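Local coordinates for protein bradyzoite pseudokinase 1 (Toxoplasma gondii, PDB 6M7Z) that is a divergent member of the protein kinase family, lacking the glycine-rich loop, that regulates membrane ultrastructure of the parasitophorous vacuole, at residues G134-E138 with T139-H143; F241-L244 with V245-G249. All coordinates share one frame; numbering follows the deposited sequence.

Contact 1: residues G134-E138 with T139-H143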
ATOM      1  N   GLY A 134       0.371  -1.076 -11.184  1.00 26.37           N
ATOM      2  CA  GLY A 134       1.160  -0.600 -12.322  1.00 27.19           C
ATOM      3  C   GLY A 134       1.706  -1.756 -13.154  1.00 27.20           C
ATOM      4  O   GLY A 134       1.528  -1.810 -14.368  1.00 25.72           O
ATOM      5  N   ASP A 135       2.364  -2.705 -12.477  1.00 29.01           N
ATOM      6  CA  ASP A 135       2.914  -3.894 -13.122  1.00 31.69           C
ATOM      7  C   ASP A 135       1.813  -4.690 -13.831  1.00 32.08           C
ATOM      8  O   ASP A 135       2.014  -5.150 -14.935  1.00 35.85           O
ATOM      9  CB  ASP A 135       3.628  -4.795 -12.116  1.00 33.42           C
ATOM     10  CG  ASP A 135       4.889  -4.168 -11.546  1.00 38.07           C
ATOM     11  OD1 ASP A 135       5.358  -3.138 -12.116  1.00 35.77           O
ATOM     12  OD2 ASP A 135       5.376  -4.691 -10.512  1.00 42.16           O
ATOM     13  N   MET A 136       0.666  -4.871 -13.181  1.00 32.51           N
ATOM     14  CA  MET A 136      -0.394  -5.670 -13.754  1.00 36.96           C
ATOM     15  C   MET A 136      -0.893  -5.055 -15.069  1.00 38.23           C
ATOM     16  O   MET A 136      -1.100  -5.783 -16.047  1.00 39.87           O
ATOM     17  CB  MET A 136      -1.570  -5.787 -12.787  1.00 45.00           C
ATOM     18  CG  MET A 136      -1.319  -6.747 -11.673  1.00 50.03           C
ATOM     19  SD  MET A 136      -2.632  -6.626 -10.456  1.00 56.46           S
ATOM     20  CE  MET A 136      -3.860  -7.704 -11.202  1.00 68.28           C
ATOM     21  N   LEU A 137      -1.091  -3.728 -15.083  1.00 35.43           N
ATOM     22  CA  LEU A 137      -1.598  -3.052 -16.271  1.00 35.16           C
ATOM     23  C   LEU A 137      -0.538  -3.044 -17.378  1.00 33.08           C
ATOM     24  O   LEU A 137      -0.874  -3.138 -18.525  1.00 33.49           O
ATOM     25  CB  LEU A 137      -1.998  -1.618 -15.915  1.00 37.22           C
ATOM     26  CG  LEU A 137      -3.158  -1.481 -14.944  1.00 42.16           C
ATOM     27  CD1 LEU A 137      -3.507  -0.033 -14.736  1.00 42.33           C
ATOM     28  CD2 LEU A 137      -4.366  -2.237 -15.441  1.00 45.38           C
ATOM     29  N   GLU A 138       0.737  -2.940 -17.004  1.00 36.61           N
ATOM     30  CA  GLU A 138       1.845  -2.801 -17.952  1.00 43.33           C
ATOM     31  C   GLU A 138       2.027  -4.101 -18.752  1.00 40.04           C
ATOM     32  O   GLU A 138       2.306  -4.066 -19.934  1.00 43.70           O
ATOM     33  CB  GLU A 138       3.125  -2.408 -17.212  1.00 49.52           C
ATOM     34  CG  GLU A 138       4.271  -2.059 -18.144  1.00 55.26           C
ATOM     35  CD  GLU A 138       5.438  -1.383 -17.461  1.00 66.23           C
ATOM     36  OE1 GLU A 138       5.756  -0.232 -17.846  1.00 62.21           O
ATOM     37  OE2 GLU A 138       6.023  -2.014 -16.552  1.00 75.38           O
ATOM     38  N   THR A 139       1.871  -5.240 -18.087  1.00 44.48           N
ATOM     39  CA  THR A 139       1.989  -6.569 -18.719  1.00 49.21           C
ATOM     40  C   THR A 139       0.724  -6.904 -19.522  1.00 56.64           C
ATOM     41  O   THR A 139       0.674  -7.907 -20.197  1.00 66.44           O
ATOM     42  CB  THR A 139       2.226  -7.659 -17.670  1.00 47.17           C
ATOM     43  OG1 THR A 139       1.053  -7.693 -16.854  1.00 45.87           O
ATOM     44  CG2 THR A 139       3.478  -7.420 -16.853  1.00 45.44           C
ATOM     45  N   GLY A 140      -0.326  -6.084 -19.392  1.00 61.38           N
ATOM     46  CA  GLY A 140      -1.609  -6.292 -20.058  1.00 65.00           C
ATOM     47  C   GLY A 140      -2.390  -7.455 -19.467  1.00 68.20           C
ATOM     48  O   GLY A 140      -3.367  -7.902 -20.071  1.00 76.87           O
ATOM     49  N   ARG A 141      -1.973  -7.909 -18.279  1.00 78.94           N
ATOM     50  CA  ARG A 141      -2.552  -9.061 -17.591  1.00 91.92           C
ATOM     51  C   ARG A 141      -4.041  -8.830 -17.268  1.00 87.74           C
ATOM     52  O   ARG A 141      -4.817  -9.790 -17.193  1.00 80.48           O
ATOM     53  CB  ARG A 141      -1.768  -9.343 -16.305  1.00 95.10           C
ATOM     54  CG  ARG A 141      -2.240 -10.576 -15.543  1.00101.34           C
ATOM     55  CD  ARG A 141      -1.282 -11.098 -14.489  1.00 98.76           C
ATOM     56  NE  ARG A 141      -0.766 -10.085 -13.575  1.00 97.32           N
ATOM     57  CZ  ARG A 141      -0.455 -10.300 -12.299  1.00 98.69           C
ATOM     58  NH1 ARG A 141      -0.939 -11.360 -11.676  1.00 92.05           N
ATOM     59  NH2 ARG A 141       0.342  -9.466 -11.650  1.00 99.86           N
ATOM     60  N   SER A 142      -4.420  -7.577 -17.019  1.00 80.87           N
ATOM     61  CA  SER A 142      -5.737  -7.277 -16.494  1.00 81.78           C
ATOM     62  C   SER A 142      -6.285  -6.024 -17.161  1.00 66.74           C
ATOM     63  O   SER A 142      -5.553  -5.094 -17.456  1.00 67.59           O
ATOM     64  CB  SER A 142      -5.668  -7.143 -15.007  1.00 98.62           C
ATOM     65  OG  SER A 142      -5.346  -8.384 -14.401  1.00121.63           O
ATOM     66  N   HIS A 143      -7.586  -6.056 -17.433  1.00 61.14           N
ATOM     67  CA  HIS A 143      -8.293  -4.932 -18.048  1.00 57.07           C
ATOM     68  C   HIS A 143      -9.398  -4.531 -17.080  1.00 51.96           C
ATOM     69  O   HIS A 143     -10.487  -5.087 -17.091  1.00 55.15           O
ATOM     70  CB  HIS A 143      -8.779  -5.262 -19.472  1.00 62.28           C
ATOM     71  CG  HIS A 143      -7.692  -5.626 -20.433  1.00 65.71           C
ATOM     72  ND1 HIS A 143      -7.366  -6.943 -20.671  1.00 70.95           N
ATOM     73  CD2 HIS A 143      -6.804  -4.887 -21.144  1.00 61.90           C
ATOM     74  CE1 HIS A 143      -6.348  -7.007 -21.507  1.00 77.12           C
ATOM     75  NE2 HIS A 143      -5.967  -5.762 -21.789  1.00 71.49           N
TER
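The guanidinium of R141 has the methyl CE of M136 over one face, while M136 CG meets it through NH2, at 3.2 Å. The two side chains cross at a slant, M136 bending at chi3 (84°) to carry CE on toward S142, whose OG it approaches to 3.6 Å. R141 is poorly ordered, so its details deserve caution; the backbone carbonyl of K130 takes a hydrogen bond from NH1. Next along the helix, L137 CD2 rests against the backbone O of S142.

The chain reverses here in a Schellman motif that closes helix 133-138. G140 takes the positive phi, and its N donates to L137 O at 3.1 Å. R141 N reaches back to M136 O in a weak bond of 3.2 Å. One residue earlier, T139 N still makes the regular helical bond to D135 O. The T139 hydroxyl sits between its own backbone N and carbonyl carbon (chi1 64°), which brings OG1 over M136 O, 3.0 Å away and 43° out of the carbonyl plane.

M136 O is thus gripped twice, by a hydroxyl and, weakly, by an amide. Together with the bonds to D135 O and L137 O, this gives three carbonyls of the last turn partners at a C-terminus where the helix itself supplies no further amides.

Contact 2: residues F241-L244 with V245-G249; sequences FRNL and VQLLG. With EDO (1,2-ethanediol), chain G.
An ethanediol, probably from the crystallisation liquor, lies where N243 and L247 meet on one flank of the helix. Its O2 donates to N243 OD1 at 3.1 Å and also touches both methyls of L247, CD2 being the nearer at 3.6 Å. N243 holds its amide there with CG anti to the backbone N (chi1 -170°), and L247 CD1 comes to 3.7 Å from the same OD1.

One residue back, the Q246 side chain runs out across R242, its NE2 lying 3.7 Å from R242 CG. This is contact with the aliphatic part only: the amide and guanidinium planes are turned 51° apart, and the arginine head leaves the pair for a salt bridge with D270 and a hydrogen bond to Q274. On another flank L244 and L248 meet methyl to methyl, CD1 to CD1 at 3.6 Å.

The helical ladder continues to the end: V245 N and Q246 N bond to F241 O and R242 O, both at 2.9 Å, L247 N to N243 O and G249 N to V245 O. L244 O additionally takes two weak bonds, from L247 N and L248 N.

The segment ends helix 230-248, by sequence the αF helix of the kinase C-lobe. F241 is wedged between helices 146-161 and 263-276, L248 packs on V146, and L244 and L247 face helix 133-138.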
ATOM      1  N   PHE A 241      -2.754   8.592 -12.329  1.00 26.12           N
ATOM      2  CA  PHE A 241      -3.895   8.492 -13.232  1.00 27.58           C
ATOM      3  C   PHE A 241      -3.440   8.688 -14.677  1.00 27.81           C
ATOM      4  O   PHE A 241      -3.881   7.961 -15.579  1.00 27.73           O
ATOM      5  CB  PHE A 241      -4.983   9.499 -12.863  1.00 28.85           C
ATOM      6  CG  PHE A 241      -5.802   9.145 -11.646  1.00 29.92           C
ATOM      7  CD1 PHE A 241      -5.857   7.858 -11.154  1.00 29.48           C
ATOM      8  CD2 PHE A 241      -6.558  10.120 -11.011  1.00 32.42           C
ATOM      9  CE1 PHE A 241      -6.576   7.572 -10.013  1.00 31.11           C
ATOM     10  CE2 PHE A 241      -7.304   9.823  -9.881  1.00 31.75           C
ATOM     11  CZ  PHE A 241      -7.313   8.547  -9.394  1.00 32.50           C
ATOM     12  N   ARG A 242      -2.536   9.646 -14.886  1.00 27.83           N
ATOM     13  CA  ARG A 242      -1.967   9.878 -16.199  1.00 28.59           C
ATOM     14  C   ARG A 242      -1.254   8.601 -16.670  1.00 27.69           C
ATOM     15  O   ARG A 242      -1.400   8.198 -17.825  1.00 27.10           O
ATOM     16  CB  ARG A 242      -1.035  11.091 -16.167  1.00 30.10           C
ATOM     17  CG  ARG A 242      -0.391  11.415 -17.502  1.00 33.08           C
ATOM     18  CD  ARG A 242      -1.336  11.539 -18.695  1.00 36.89           C
ATOM     19  NE  ARG A 242      -2.365  12.559 -18.520  1.00 40.12           N
ATOM     20  CZ  ARG A 242      -2.149  13.879 -18.582  1.00 48.41           C
ATOM     21  NH1 ARG A 242      -0.933  14.348 -18.803  1.00 43.19           N
ATOM     22  NH2 ARG A 242      -3.155  14.717 -18.384  1.00 58.89           N
ATOM     23  N   ASN A 243      -0.498   7.971 -15.761  1.00 26.44           N
ATOM     24  CA  ASN A 243       0.232   6.743 -16.019  1.00 26.19           C
ATOM     25  C   ASN A 243      -0.760   5.666 -16.454  1.00 26.90           C
ATOM     26  O   ASN A 243      -0.522   4.938 -17.424  1.00 26.59           O
ATOM     27  CB  ASN A 243       1.081   6.368 -14.800  1.00 25.95           C
ATOM     28  CG  ASN A 243       2.066   5.238 -15.004  1.00 25.73           C
ATOM     29  OD1 ASN A 243       2.141   4.634 -16.067  1.00 27.04           O
ATOM     30  ND2 ASN A 243       2.789   4.906 -13.955  1.00 25.13           N
ATOM     31  N   LEU A 244      -1.889   5.595 -15.737  1.00 28.27           N
ATOM     32  CA  LEU A 244      -2.938   4.615 -15.980  1.00 29.57           C
ATOM     33  C   LEU A 244      -3.511   4.798 -17.401  1.00 30.67           C
ATOM     34  O   LEU A 244      -3.616   3.829 -18.172  1.00 32.63           O
ATOM     35  CB  LEU A 244      -3.983   4.813 -14.883  1.00 33.35           C
ATOM     36  CG  LEU A 244      -5.177   3.873 -14.800  1.00 39.21           C
ATOM     37  CD1 LEU A 244      -4.777   2.441 -14.998  1.00 38.31           C
ATOM     38  CD2 LEU A 244      -5.829   4.041 -13.436  1.00 41.88           C
ATOM     39  N   VAL A 245      -3.839   6.046 -17.761  1.00 29.89           N
ATOM     40  CA  VAL A 245      -4.381   6.369 -19.077  1.00 29.49           C
ATOM     41  C   VAL A 245      -3.365   6.025 -20.186  1.00 29.21           C
ATOM     42  O   VAL A 245      -3.740   5.498 -21.236  1.00 30.85           O
ATOM     43  CB  VAL A 245      -4.816   7.848 -19.154  1.00 31.02           C
ATOM     44  CG1 VAL A 245      -5.102   8.276 -20.582  1.00 31.34           C
ATOM     45  CG2 VAL A 245      -6.036   8.115 -18.298  1.00 31.64           C
ATOM     46  N   GLN A 246      -2.085   6.336 -19.984  1.00 28.41           N
ATOM     47  CA  GLN A 246      -1.046   6.019 -20.978  1.00 28.72           C
ATOM     48  C   GLN A 246      -0.964   4.497 -21.192  1.00 29.17           C
ATOM     49  O   GLN A 246      -0.720   4.044 -22.303  1.00 28.70           O
ATOM     50  CB  GLN A 246       0.326   6.564 -20.554  1.00 28.88           C
ATOM     51  CG  GLN A 246       0.452   8.081 -20.629  1.00 29.48           C
ATOM     52  CD  GLN A 246       1.622   8.611 -19.834  1.00 29.51           C
ATOM     53  OE1 GLN A 246       2.265   7.878 -19.092  1.00 30.68           O
ATOM     54  NE2 GLN A 246       1.916   9.892 -19.988  1.00 29.60           N
ATOM     55  N   LEU A 247      -1.154   3.703 -20.130  1.00 29.56           N
ATOM     56  CA  LEU A 247      -1.006   2.248 -20.245  1.00 31.06           C
ATOM     57  C   LEU A 247      -2.202   1.629 -20.976  1.00 33.29           C
ATOM     58  O   LEU A 247      -2.020   0.639 -21.676  1.00 33.01           O
ATOM     59  CB  LEU A 247      -0.857   1.633 -18.855  1.00 31.17           C
ATOM     60  CG  LEU A 247       0.483   1.890 -18.162  1.00 31.20           C
ATOM     61  CD1 LEU A 247       0.451   1.390 -16.728  1.00 30.72           C
ATOM     62  CD2 LEU A 247       1.623   1.239 -18.922  1.00 31.10           C
ATOM     63  N   LEU A 248      -3.411   2.197 -20.808  1.00 34.79           N
ATOM     64  CA  LEU A 248      -4.641   1.541 -21.249  1.00 37.23           C
ATOM     65  C   LEU A 248      -5.222   2.160 -22.531  1.00 44.86           C
ATOM     66  O   LEU A 248      -6.174   1.583 -23.082  1.00 47.09           O
ATOM     67  CB  LEU A 248      -5.674   1.606 -20.130  1.00 40.41           C
ATOM     68  CG  LEU A 248      -5.384   0.747 -18.894  1.00 42.82           C
ATOM     69  CD1 LEU A 248      -6.473   0.929 -17.853  1.00 43.69           C
ATOM     70  CD2 LEU A 248      -5.249  -0.728 -19.242  1.00 45.08           C
ATOM     71  N   GLY A 249      -4.684   3.285 -23.026  1.00 43.34           N
ATOM     72  CA  GLY A 249      -4.991   3.775 -24.389  1.00 44.45           C
ATOM     73  C   GLY A 249      -4.589   2.781 -25.481  1.00 48.08           C
ATOM     74  O   GLY A 249      -5.105   2.781 -26.622  1.00 54.80           O
TER
HETATM   75  C1  EDO G 401       3.754   1.283 -14.297  1.00 43.86           C
HETATM   76  O1  EDO G 401       3.915   1.692 -12.937  1.00 32.41           O
HETATM   77  C2  EDO G 401       4.588   2.196 -15.178  1.00 51.60           C
HETATM   78  O2  EDO G 401       4.013   2.251 -16.483  1.00 49.79           O

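In the fold
Contacts 1 and 2 are the C-terminal ends of two helices, 133-138 and 230-248, packed against each other with centres about 11 Å apart. L137 of contact 1 supplies the main bridge, sitting against L244 and L247 of contact 2; its CB is 4.0 Å from L247 CD1. The modelled approach of L137 CD1 to L244 CD1 is too short to be taken literally. E138 CA also comes to 4.2 Å from L247 CD2. The ethanediol ties the same seam from the polar side, its O2 bonded to N243 and, weakly, to E138 OE1. D135 N gives a hydrogen bond to N173, in the loop corresponding by sequence to the kinase catalytic loop, whose L172 touches N243 and L247.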